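Local coordinates for protein mRNA interferase toxin YafQ (Escherichia coli, PDB 4MMG) that cleaves ribosome-bound mRNA within lysine codons followed by G or A, inhibiting translation elongation as the toxin partner of the antitoxin DinJ, at residues 7-12 with 38-43; 21-24 with 28-31; 51-56 with 62-67; 84-87 with 92-95. The protein carries 1 engineered substitution. All blocks are in the same frame, centred on the assembly; numbering follows the deposited sequence. Where two conformers were deposited one is given.

Interaction 1: 7-12 with 38-43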
loop_
_atom_site.group_PDB
_atom_site.type_symbol
_atom_site.label_atom_id
_atom_site.label_comp_id
_atom_site.label_asym_id
_atom_site.label_seq_id
_atom_site.Cartn_x
_atom_site.Cartn_y
_atom_site.Cartn_z
ATOM N N ARG A 7 -4.735 17.250 0.139
ATOM C CA ARG A 7 -4.152 15.987 -0.306
ATOM C C ARG A 7 -5.198 15.150 -1.031
ATOM O O ARG A 7 -6.332 15.022 -0.572
ATOM C CB ARG A 7 -3.582 15.209 0.884
ATOM C CG ARG A 7 -2.989 13.847 0.524
ATOM C CD ARG A 7 -2.601 13.048 1.773
ATOM N NE ARG A 7 -1.382 13.549 2.408
ATOM C CZ ARG A 7 -1.046 13.337 3.680
ATOM N NH1 ARG A 7 -1.838 12.630 4.488
ATOM N NH2 ARG A 7 0.088 13.838 4.149
ATOM N N ASP A 8 -4.811 14.581 -2.167
ATOM C CA ASP A 8 -5.735 13.778 -2.952
ATOM C C ASP A 8 -5.616 12.288 -2.629
ATOM O O ASP A 8 -4.853 11.891 -1.753
ATOM C CB ASP A 8 -5.551 14.048 -4.453
ATOM C CG ASP A 8 -4.347 13.334 -5.064
ATOM O OD1 ASP A 8 -3.563 12.660 -4.360
ATOM O OD2 ASP A 8 -4.177 13.452 -6.294
ATOM N N ILE A 9 -6.377 11.460 -3.322
ATOM C CA ILE A 9 -6.215 10.019 -3.200
ATOM C C ILE A 9 -6.070 9.499 -4.605
ATOM O O ILE A 9 -6.876 9.841 -5.475
ATOM C CB ILE A 9 -7.427 9.337 -2.554
ATOM C CG1 ILE A 9 -7.709 9.919 -1.167
ATOM C CG2 ILE A 9 -7.177 7.839 -2.429
ATOM C CD1 ILE A 9 -9.020 9.447 -0.581
ATOM N N GLU A 10 -5.045 8.688 -4.843
ATOM C CA GLU A 10 -4.799 8.154 -6.178
ATOM C C GLU A 10 -4.601 6.645 -6.141
ATOM O O GLU A 10 -4.111 6.091 -5.152
ATOM C CB GLU A 10 -3.566 8.806 -6.810
ATOM C CG GLU A 10 -3.601 10.325 -6.825
ATOM C CD GLU A 10 -2.357 10.932 -7.443
ATOM O OE1 GLU A 10 -1.454 10.179 -7.876
ATOM O OE2 GLU A 10 -2.281 12.176 -7.501
ATOM N N TYR A 11 -4.980 5.993 -7.236
ATOM C CA TYR A 11 -4.782 4.562 -7.402
ATOM C C TYR A 11 -4.136 4.340 -8.754
ATOM O O TYR A 11 -4.715 4.706 -9.778
ATOM C CB TYR A 11 -6.122 3.822 -7.361
ATOM C CG TYR A 11 -6.907 4.026 -6.091
ATOM C CD1 TYR A 11 -7.711 5.144 -5.916
ATOM C CD2 TYR A 11 -6.835 3.105 -5.059
ATOM C CE1 TYR A 11 -8.423 5.336 -4.747
ATOM C CE2 TYR A 11 -7.541 3.290 -3.891
ATOM C CZ TYR A 11 -8.336 4.400 -3.742
ATOM O OH TYR A 11 -9.038 4.580 -2.570
ATOM N N SER A 12 -2.943 3.753 -8.788
ATOM C CA SER A 12 -2.331 3.449 -10.075
ATOM C C SER A 12 -3.182 2.421 -10.815
ATOM O O SER A 12 -3.952 1.670 -10.198
ATOM C CB SER A 12 -0.929 2.889 -9.888
ATOM O OG SER A 12 -1.018 1.567 -9.399
ATOM N N LEU A 38 -6.844 3.845 7.113
ATOM C CA LEU A 38 -5.976 4.615 8.003
ATOM C C LEU A 38 -5.183 5.660 7.225
ATOM O O LEU A 38 -5.086 6.814 7.636
ATOM C CB LEU A 38 -5.024 3.685 8.759
ATOM C CG LEU A 38 -5.669 2.726 9.766
ATOM C CD1 LEU A 38 -4.597 1.828 10.376
ATOM C CD2 LEU A 38 -6.431 3.476 10.863
ATOM N N LEU A 39 -4.649 5.261 6.075
ATOM C CA LEU A 39 -3.906 6.183 5.225
ATOM C C LEU A 39 -4.801 7.295 4.664
ATOM O O LEU A 39 -4.451 8.473 4.727
ATOM C CB LEU A 39 -3.207 5.423 4.095
ATOM C CG LEU A 39 -2.023 4.595 4.589
ATOM C CD1 LEU A 39 -1.722 3.462 3.632
ATOM C CD2 LEU A 39 -0.804 5.491 4.743
ATOM N N ILE A 40 -5.958 6.910 4.128
ATOM C CA ILE A 40 -6.894 7.876 3.552
ATOM C C ILE A 40 -7.331 8.900 4.598
ATOM O O ILE A 40 -7.416 10.095 4.301
ATOM C CB ILE A 40 -8.114 7.154 2.963
ATOM C CG1 ILE A 40 -7.722 6.463 1.654
ATOM C CG2 ILE A 40 -9.283 8.121 2.736
ATOM C CD1 ILE A 40 -8.725 5.423 1.187
ATOM N N ASN A 41 -7.574 8.437 5.825
ATOM C CA ASN A 41 -8.034 9.311 6.903
ATOM C C ASN A 41 -6.919 10.087 7.603
ATOM O O ASN A 41 -7.189 10.861 8.534
ATOM C CB ASN A 41 -8.817 8.500 7.937
ATOM C CG ASN A 41 -10.161 8.041 7.423
ATOM O OD1 ASN A 41 -10.604 8.459 6.353
ATOM N ND2 ASN A 41 -10.826 7.186 8.189
ATOM N N ASN A 42 -5.673 9.877 7.170
ATOM C CA ASN A 42 -4.515 10.518 7.805
ATOM C C ASN A 42 -4.396 10.156 9.285
ATOM O O ASN A 42 -3.977 10.975 10.116
ATOM C CB ASN A 42 -4.555 12.045 7.621
ATOM C CG ASN A 42 -3.210 12.697 7.869
ATOM O OD1 ASN A 42 -2.169 12.159 7.500
ATOM N ND2 ASN A 42 -3.229 13.869 8.502
ATOM N N THR A 43 -4.772 8.921 9.611
ATOM C CA THR A 43 -4.645 8.403 10.973
ATOM C C THR A 43 -3.229 7.844 11.123
ATOM O O THR A 43 -3.018 6.628 11.216
ATOM C CB THR A 43 -5.719 7.346 11.251
ATOM O OG1 THR A 43 -6.989 7.852 10.818
ATOM C CG2 THR A 43 -5.801 7.036 12.747
#
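R7 and N42 meet at about a right angle, and the guanidinium stands almost upright on the amide, their planes 79° apart. In the conformer given, one of two deposited, NH1 of R7 gives a hydrogen bond of 3.1 Å to OD1 of N42, so the bond may be partial. The acceptor lies in the guanidinium plane, but from the asparagine's side the donor sits above the carbonyl plane, with a C=O...N angle of 109°. With CG anti to the backbone N (chi1 178°) and a bend at chi3, the arginine chain leans across to the helix end; its NE bonds to the carbonyl oxygen of T78. N42 itself closes helix 29-40 in a Schellman motif.

Two residues along the strand, the contact turns apolar. The CD1 tip of I9 comes to 3.6 Å from CG2 of I40, the two side chains again crossing nearly at right angles. I40 sends its other branch elsewhere: CD1 lies 3.9 Å from OH of Y11.

All of this is at the surface, where the C-terminal end of helix 29-40 overhangs the outermost strand 8-11. That strand pairs through its backbone with strand 81-88, whose L82 also touches I40.

Interaction 2: 21-24 with 28-31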
loop_
_atom_site.group_PDB
_atom_site.type_symbol
_atom_site.label_atom_id
_atom_site.label_comp_id
_atom_site.label_asym_id
_atom_site.label_seq_id
_atom_site.Cartn_x
_atom_site.Cartn_y
_atom_site.Cartn_z
ATOM N N LEU A 21 -6.457 -9.357 -8.281
ATOM C CA LEU A 21 -5.716 -10.610 -8.145
ATOM C C LEU A 21 -5.739 -11.107 -6.695
ATOM O O LEU A 21 -5.907 -12.301 -6.444
ATOM C CB LEU A 21 -4.278 -10.430 -8.633
ATOM C CG LEU A 21 -3.415 -11.685 -8.675
ATOM C CD1 LEU A 21 -4.016 -12.712 -9.623
ATOM C CD2 LEU A 21 -1.990 -11.341 -9.086
ATOM N N ALA A 22 -5.584 -10.193 -5.740
ATOM C CA ALA A 22 -5.662 -10.549 -4.321
ATOM C C ALA A 22 -7.024 -11.152 -4.002
ATOM O O ALA A 22 -7.130 -12.143 -3.267
ATOM C CB ALA A 22 -5.391 -9.329 -3.448
ATOM N N GLN A 23 -8.072 -10.551 -4.554
ATOM C CA GLN A 23 -9.418 -11.083 -4.364
ATOM C C GLN A 23 -9.528 -12.502 -4.906
ATOM O O GLN A 23 -10.048 -13.393 -4.231
ATOM C CB GLN A 23 -10.443 -10.186 -5.054
ATOM C CG GLN A 23 -10.654 -8.862 -4.356
ATOM C CD GLN A 23 -11.663 -7.983 -5.073
ATOM O OE1 GLN A 23 -11.368 -7.403 -6.120
ATOM N NE2 GLN A 23 -12.863 -7.883 -4.511
ATOM N N LYS A 24 -9.036 -12.695 -6.129
ATOM C CA LYS A 24 -9.059 -13.988 -6.804
ATOM C C LYS A 24 -8.303 -15.048 -6.009
ATOM O O LYS A 24 -8.702 -16.218 -5.978
ATOM C CB LYS A 24 -8.455 -13.843 -8.202
ATOM C CG LYS A 24 -8.538 -15.102 -9.056
ATOM C CD LYS A 24 -7.839 -14.901 -10.385
ATOM C CE LYS A 24 -8.037 -16.099 -11.296
ATOM N NZ LYS A 24 -7.127 -16.036 -12.470
ATOM N N ASP A 28 -7.621 -11.950 2.539
ATOM C CA ASP A 28 -8.587 -11.274 3.405
ATOM C C ASP A 28 -8.601 -9.781 3.090
ATOM O O ASP A 28 -7.800 -9.005 3.629
ATOM C CB ASP A 28 -8.215 -11.506 4.868
ATOM C CG ASP A 28 -9.218 -10.912 5.832
ATOM O OD1 ASP A 28 -10.121 -10.171 5.393
ATOM O OD2 ASP A 28 -9.089 -11.189 7.046
ATOM N N MET A 29 -9.526 -9.372 2.228
ATOM C CA MET A 29 -9.504 -8.016 1.700
ATOM C C MET A 29 -9.793 -6.971 2.770
ATOM O O MET A 29 -9.351 -5.820 2.663
ATOM C CB MET A 29 -10.456 -7.883 0.507
ATOM C CG MET A 29 -10.159 -8.867 -0.621
ATOM S SD MET A 29 -8.461 -8.800 -1.211
ATOM C CE MET A 29 -8.422 -7.176 -1.974
ATOM N N ASN A 30 -10.507 -7.372 3.817
ATOM C CA ASN A 30 -10.747 -6.455 4.920
ATOM C C ASN A 30 -9.453 -5.947 5.562
ATOM O O ASN A 30 -9.401 -4.808 6.021
ATOM C CB ASN A 30 -11.668 -7.080 5.976
ATOM C CG ASN A 30 -13.128 -7.088 5.549
ATOM O OD1 ASN A 30 -13.531 -6.349 4.656
ATOM N ND2 ASN A 30 -13.929 -7.923 6.201
ATOM N N LYS A 31 -8.401 -6.764 5.564
ATOM C CA LYS A 31 -7.132 -6.328 6.146
ATOM C C LYS A 31 -6.498 -5.212 5.320
ATOM O O LYS A 31 -5.944 -4.253 5.858
ATOM C CB LYS A 31 -6.159 -7.501 6.279
ATOM C CG LYS A 31 -6.597 -8.576 7.267
ATOM C CD LYS A 31 -5.465 -9.574 7.480
ATOM C CE LYS A 31 -5.806 -10.608 8.536
ATOM N NZ LYS A 31 -4.614 -11.454 8.843
#
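Across the short connection between two helices, Q23 and M29 bring their CA atoms to 6.8 Å, the closest backbone approach of the pair. Segment 21-24 is the last turn of helix 13-24, while 28-31 opens helix 29-40. D28 stands at the N-cap of the second helix: its OD1 accepts a weak bond from N30 N, at 3.2 Å and with an N-H...O angle of 126°. K31 N reaches back to D28 O at 3.0 Å, starting the first turn.

The contact is carried by one side chain, M29, which presses on A22 and Q23 together. This is the corner of a helical hairpin, the two consecutive helices that in this RelE-family toxin come, in chain order, between the first strand and the others.

M29 leaves its helix with CG anti to the carbonyl carbon (chi1 -57°), then bends at both chi2 and chi3, so the thioether is folded rather than stretched out. SD lies 3.8 Å from CB of A22. The terminal CE touches the same methyl more loosely, at 4.0 Å, and meets CG of Q23 at 3.7 Å. Q23 crosses the methionine at about a right angle; its CG makes the contact and its amide leads away from the methionine. CG of M29 also lies 3.8 Å from CG of Q23, placing that one methylene against both ends of the folded thioether. A22 is buried and touches K27 in the connecting loop as well; elsewhere on the first turn of the new helix, K31 packs against V67.

Interaction 3: 51-56 with 62-67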
loop_
_atom_site.group_PDB
_atom_site.type_symbol
_atom_site.label_atom_id
_atom_site.label_comp_id
_atom_site.label_asym_id
_atom_site.label_seq_id
_atom_site.Cartn_x
_atom_site.Cartn_y
_atom_site.Cartn_z
ATOM N N LYS A 51 4.892 -2.431 10.193
ATOM C CA LYS A 51 6.317 -2.349 9.857
ATOM C C LYS A 51 6.565 -1.351 8.729
ATOM O O LYS A 51 7.386 -1.582 7.831
ATOM C CB LYS A 51 6.853 -3.734 9.478
ATOM C CG LYS A 51 6.668 -4.794 10.557
ATOM C CD LYS A 51 7.583 -4.522 11.731
ATOM C CE LYS A 51 7.732 -5.756 12.606
ATOM N NZ LYS A 51 8.918 -5.638 13.501
ATOM N N ASP A 52 5.849 -0.233 8.786
ATOM C CA ASP A 52 5.894 0.750 7.721
ATOM C C ASP A 52 7.276 1.385 7.591
ATOM O O ASP A 52 7.887 1.774 8.590
ATOM C CB ASP A 52 4.847 1.829 7.975
ATOM C CG ASP A 52 4.726 2.784 6.829
ATOM O OD1 ASP A 52 4.244 2.367 5.748
ATOM O OD2 ASP A 52 5.132 3.952 7.001
ATOM N N HIS A 53 7.764 1.504 6.360
ATOM C CA HIS A 53 9.085 2.090 6.128
ATOM C C HIS A 53 9.265 2.553 4.691
ATOM O O HIS A 53 8.586 2.058 3.781
ATOM C CB HIS A 53 10.190 1.089 6.503
ATOM C CG HIS A 53 10.268 -0.103 5.604
ATOM N ND1 HIS A 53 9.588 -1.273 5.860
ATOM C CD2 HIS A 53 10.963 -0.313 4.462
ATOM C CE1 HIS A 53 9.859 -2.153 4.910
ATOM N NE2 HIS A 53 10.686 -1.593 4.047
ATOM N N PRO A 54 10.184 3.509 4.471
ATOM C CA PRO A 54 10.451 3.974 3.106
ATOM C C PRO A 54 11.230 2.943 2.297
ATOM O O PRO A 54 11.910 2.075 2.858
ATOM C CB PRO A 54 11.299 5.231 3.327
ATOM C CG PRO A 54 11.966 5.011 4.647
ATOM C CD PRO A 54 10.938 4.283 5.474
ATOM N N LEU A 55 11.104 3.029 0.976
ATOM C CA LEU A 55 11.794 2.130 0.066
ATOM C C LEU A 55 12.883 2.860 -0.721
ATOM O O LEU A 55 12.864 4.093 -0.851
ATOM C CB LEU A 55 10.796 1.520 -0.914
ATOM C CG LEU A 55 9.774 0.558 -0.323
ATOM C CD1 LEU A 55 8.713 0.218 -1.347
ATOM C CD2 LEU A 55 10.478 -0.710 0.132
ATOM N N GLN A 56 13.814 2.082 -1.263
ATOM C CA GLN A 56 14.888 2.612 -2.109
ATOM C C GLN A 56 14.939 1.887 -3.444
ATOM O O GLN A 56 14.024 1.136 -3.782
ATOM C CB GLN A 56 16.234 2.497 -1.390
ATOM C CG GLN A 56 16.345 3.370 -0.137
ATOM C CD GLN A 56 16.225 4.859 -0.435
ATOM O OE1 GLN A 56 16.456 5.310 -1.560
ATOM N NE2 GLN A 56 15.855 5.630 0.581
ATOM N N TYR A 62 8.685 5.868 -2.508
ATOM C CA TYR A 62 7.517 5.120 -2.035
ATOM C C TYR A 62 7.767 4.516 -0.652
ATOM O O TYR A 62 8.892 4.567 -0.133
ATOM C CB TYR A 62 7.164 4.007 -3.029
ATOM C CG TYR A 62 6.652 4.490 -4.371
ATOM C CD1 TYR A 62 7.527 4.827 -5.392
ATOM C CD2 TYR A 62 5.289 4.597 -4.613
ATOM C CE1 TYR A 62 7.056 5.253 -6.625
ATOM C CE2 TYR A 62 4.805 5.025 -5.835
ATOM C CZ TYR A 62 5.695 5.356 -6.837
ATOM O OH TYR A 62 5.211 5.777 -8.058
ATOM N N ARG A 63 6.713 3.936 -0.074
ATOM C CA ARG A 63 6.771 3.282 1.233
ATOM C C ARG A 63 6.180 1.877 1.143
ATOM O O ARG A 63 5.442 1.570 0.201
ATOM C CB ARG A 63 6.008 4.078 2.289
ATOM C CG ARG A 63 6.458 5.523 2.424
ATOM C CD ARG A 63 5.769 6.229 3.589
ATOM N NE ARG A 63 6.181 5.688 4.886
ATOM C CZ ARG A 63 7.306 6.032 5.508
ATOM N NH1 ARG A 63 8.130 6.915 4.953
ATOM N NH2 ARG A 63 7.615 5.491 6.679
ATOM N N ASP A 64 6.512 1.056 2.136
ATOM C CA ASP A 64 6.196 -0.366 2.192
ATOM C C ASP A 64 5.523 -0.628 3.535
ATOM O O ASP A 64 6.144 -0.423 4.588
ATOM C CB ASP A 64 7.523 -1.150 2.119
ATOM C CG ASP A 64 7.360 -2.667 2.179
ATOM O OD1 ASP A 64 6.510 -3.210 2.916
ATOM O OD2 ASP A 64 8.166 -3.346 1.506
ATOM N N ALA A 65 4.262 -1.062 3.516
ATOM C CA ALA A 65 3.608 -1.547 4.736
ATOM C C ALA A 65 3.213 -3.005 4.555
ATOM O O ALA A 65 2.772 -3.400 3.473
ATOM C CB ALA A 65 2.380 -0.705 5.068
ATOM N N HIS A 66 3.364 -3.808 5.604
ATOM C CA HIS A 66 2.989 -5.214 5.526
ATOM C C HIS A 66 1.556 -5.411 5.995
ATOM O O HIS A 66 1.241 -5.146 7.160
ATOM C CB HIS A 66 3.921 -6.071 6.388
ATOM C CG HIS A 66 5.186 -6.485 5.703
ATOM N ND1 HIS A 66 6.213 -5.603 5.430
ATOM C CD2 HIS A 66 5.602 -7.696 5.259
ATOM C CE1 HIS A 66 7.206 -6.256 4.851
ATOM N NE2 HIS A 66 6.858 -7.524 4.728
ATOM N N VAL A 67 0.681 -5.848 5.092
ATOM C CA VAL A 67 -0.661 -6.266 5.488
ATOM C C VAL A 67 -0.559 -7.602 6.235
ATOM O O VAL A 67 -1.256 -7.832 7.225
ATOM C CB VAL A 67 -1.592 -6.390 4.258
ATOM C CG1 VAL A 67 -3.033 -6.666 4.705
ATOM C CG2 VAL A 67 -1.514 -5.131 3.401
HETATM O O HOH W 1 6.859 -3.124 5.757
#
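Strands 53-54 and 63-66 form a β-hairpin at one margin of the sheet, with H53 and D64 as its antiparallel hydrogen-bonded pair. D64 N bonds to H53 O at 2.8 Å, H53 N returns the bond to D64 O, and L55 N extends the ladder to Y62 O.

The H53 and D64 side chains lie side by side and point the same way, ring and carboxylate planes 24° apart. CB of D64 sits over one face of the imidazole, offset toward its rim, in a CH-π contact, 4.0 Å from the ring centroid. The ring's rotation is fixed by a fairly straight bond from ND1 to K51 O (3.0 Å, 164°). A water within bonding distance of K51 O, D64 OD1 and H66 ND1 may not serve all its acceptors at once.

This part of the RelE-type sheet lies near the inferred active site: the D64 side chain is about 6 Å from that of Q90, the engineered replacement of the proton donor, and the H53 side chain is about 3 Å from a sulfate, probably from the crystallisation liquor.

D52 and R63 form a salt bridge beside the strands. NE and NH2 both grip OD2, each at 2.9 Å, from the same face of the carboxylate, while Y75 OH bonds to OD1. L55 wedges CD2 against D64 CB at 3.6 Å, with F94 packed on both residues.

Interaction 4: 84-87 with 92-95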
loop_
_atom_site.group_PDB
_atom_site.type_symbol
_atom_site.label_atom_id
_atom_site.label_comp_id
_atom_site.label_asym_id
_atom_site.label_seq_id
_atom_site.Cartn_x
_atom_site.Cartn_y
_atom_site.Cartn_z
ATOM N N PHE A 84 -1.932 4.866 -3.919
ATOM C CA PHE A 84 -1.817 3.420 -3.780
ATOM C C PHE A 84 -1.205 2.854 -5.056
ATOM O O PHE A 84 -1.785 2.968 -6.136
ATOM C CB PHE A 84 -3.188 2.822 -3.476
ATOM C CG PHE A 84 -3.749 3.286 -2.165
ATOM C CD1 PHE A 84 -3.245 2.793 -0.974
ATOM C CD2 PHE A 84 -4.753 4.235 -2.123
ATOM C CE1 PHE A 84 -3.745 3.222 0.241
ATOM C CE2 PHE A 84 -5.263 4.678 -0.916
ATOM C CZ PHE A 84 -4.759 4.165 0.275
ATOM N N GLU A 85 -0.023 2.255 -4.937
ATOM C CA GLU A 85 0.783 1.920 -6.112
ATOM C C GLU A 85 0.751 0.454 -6.531
ATOM O O GLU A 85 0.486 0.151 -7.697
ATOM C CB GLU A 85 2.224 2.391 -5.910
ATOM C CG GLU A 85 3.078 2.302 -7.150
ATOM C CD GLU A 85 2.654 3.274 -8.241
ATOM O OE1 GLU A 85 1.944 4.260 -7.951
ATOM O OE2 GLU A 85 3.045 3.045 -9.414
ATOM N N ARG A 86 1.061 -0.447 -5.602
ATOM C CA ARG A 86 0.997 -1.886 -5.857
ATOM C C ARG A 86 0.628 -2.621 -4.585
ATOM O O ARG A 86 0.841 -2.113 -3.479
ATOM C CB ARG A 86 2.344 -2.434 -6.356
ATOM C CG ARG A 86 2.699 -2.049 -7.786
ATOM C CD ARG A 86 3.407 -3.181 -8.511
ATOM N NE ARG A 86 2.547 -4.352 -8.673
ATOM C CZ ARG A 86 2.962 -5.525 -9.140
ATOM N NH1 ARG A 86 4.232 -5.694 -9.479
ATOM N NH2 ARG A 86 2.113 -6.534 -9.244
ATOM N N THR A 87 0.081 -3.818 -4.742
ATOM C CA THR A 87 -0.070 -4.722 -3.610
ATOM C C THR A 87 0.102 -6.171 -4.055
ATOM O O THR A 87 -0.299 -6.542 -5.161
ATOM C CB THR A 87 -1.405 -4.495 -2.851
ATOM O OG1 THR A 87 -1.386 -5.229 -1.625
ATOM C CG2 THR A 87 -2.601 -4.940 -3.678
ATOM N N ALA A 92 6.490 -10.677 -6.076
ATOM C CA ALA A 92 5.820 -10.018 -7.192
ATOM C C ALA A 92 6.191 -8.542 -7.284
ATOM O O ALA A 92 6.402 -8.014 -8.383
ATOM C CB ALA A 92 4.306 -10.179 -7.081
ATOM N N LEU A 93 6.293 -7.886 -6.134
ATOM C CA LEU A 93 6.473 -6.437 -6.098
ATOM C C LEU A 93 7.937 -6.017 -6.232
ATOM O O LEU A 93 8.227 -4.927 -6.737
ATOM C CB LEU A 93 5.868 -5.859 -4.812
ATOM C CG LEU A 93 4.403 -5.417 -4.911
ATOM C CD1 LEU A 93 3.497 -6.478 -5.539
ATOM C CD2 LEU A 93 3.878 -4.991 -3.538
ATOM N N PHE A 94 8.853 -6.870 -5.780
ATOM C CA PHE A 94 10.267 -6.493 -5.743
ATOM C C PHE A 94 11.183 -7.347 -6.609
ATOM O O PHE A 94 12.254 -6.884 -6.999
ATOM C CB PHE A 94 10.796 -6.540 -4.310
ATOM C CG PHE A 94 10.154 -5.542 -3.395
ATOM C CD1 PHE A 94 10.648 -4.253 -3.297
ATOM C CD2 PHE A 94 9.059 -5.899 -2.629
ATOM C CE1 PHE A 94 10.057 -3.334 -2.448
ATOM C CE2 PHE A 94 8.460 -4.986 -1.778
ATOM C CZ PHE A 94 8.960 -3.703 -1.695
ATOM N N GLY A 95 10.798 -8.584 -6.889
ATOM C CA GLY A 95 11.706 -9.501 -7.566
ATOM C C GLY A 95 12.083 -9.070 -8.975
ATOM O O GLY A 95 11.266 -8.517 -9.713
HETATM O O HOH W 2 6.742 -4.471 -9.281
HETATM O O HOH W 3 4.568 -8.338 -10.909
#
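Segment 84-87, in strand 81-88, and the helical segment 92-95 come closest at R86 and L93, whose CA atoms are 7.1 Å apart, with no direct backbone bond between them. The two side chains slide past each other in opposite directions: CB of R86 lies 3.9 Å from CG of L93, and further out CD1 of the leucine reaches the guanidinium. There CD1 sits over the centre of one face, 3.8 Å from CZ. The arginine leaves with CG anti to the carbonyl carbon (chi1 -73°) and bends at chi2 and chi3, which lays its flat end across the leucine methyl.

Strand 81-88 carries a classic β-bulge here, since E85 and R86 both face I74 of the adjacent strand. R86 leaves this bulge towards helix 90-94, the short C-terminal helix of the toxin. Q90, the engineered replacement of the inferred proton donor, begins that helix, and its side chain is about 6 Å from that of L93.

Two waters in the guanidinium plane join the arginine to the helix. One accepts from NH1 at 2.8 Å and donates to L93 O, which is also bonded to W59 NE1. The second accepts from the same NH1 at 3.0 Å and donates to A92 O. R86 is also held by D18 of helix 13-24, whose OD2 forms a salt bridge with NE and also accepts from T87 N. L93 also packs on the strand backbone, with CD1 3.7 Å from the carbonyl carbon of T87, and touches I72 and I74.

In the fold
Interactions 2, 3 and 4 are partly buried; 3 and 4 share the sheet around the inferred active site, touching where F94 packs on L55 and D64. Interaction 1 is a surface contact at the margin of the sheet opposite interaction 3; its strand runs beside that of interaction 4, and the two meet through S12 and E85, E10 and F84. Helix 29-40 links interactions 1 and 2, which use its two ends. Interaction 2 lies within the chain loop closed by interaction 1 and reaches interaction 3 through K31 and V67. The chemistry differs: sulfur and methylene packing in 2, one arginine-asparagine bond plus isoleucines in 1, strand pairing with a salt bridge in 3, leucine-on-guanidinium packing and water bridges in 4.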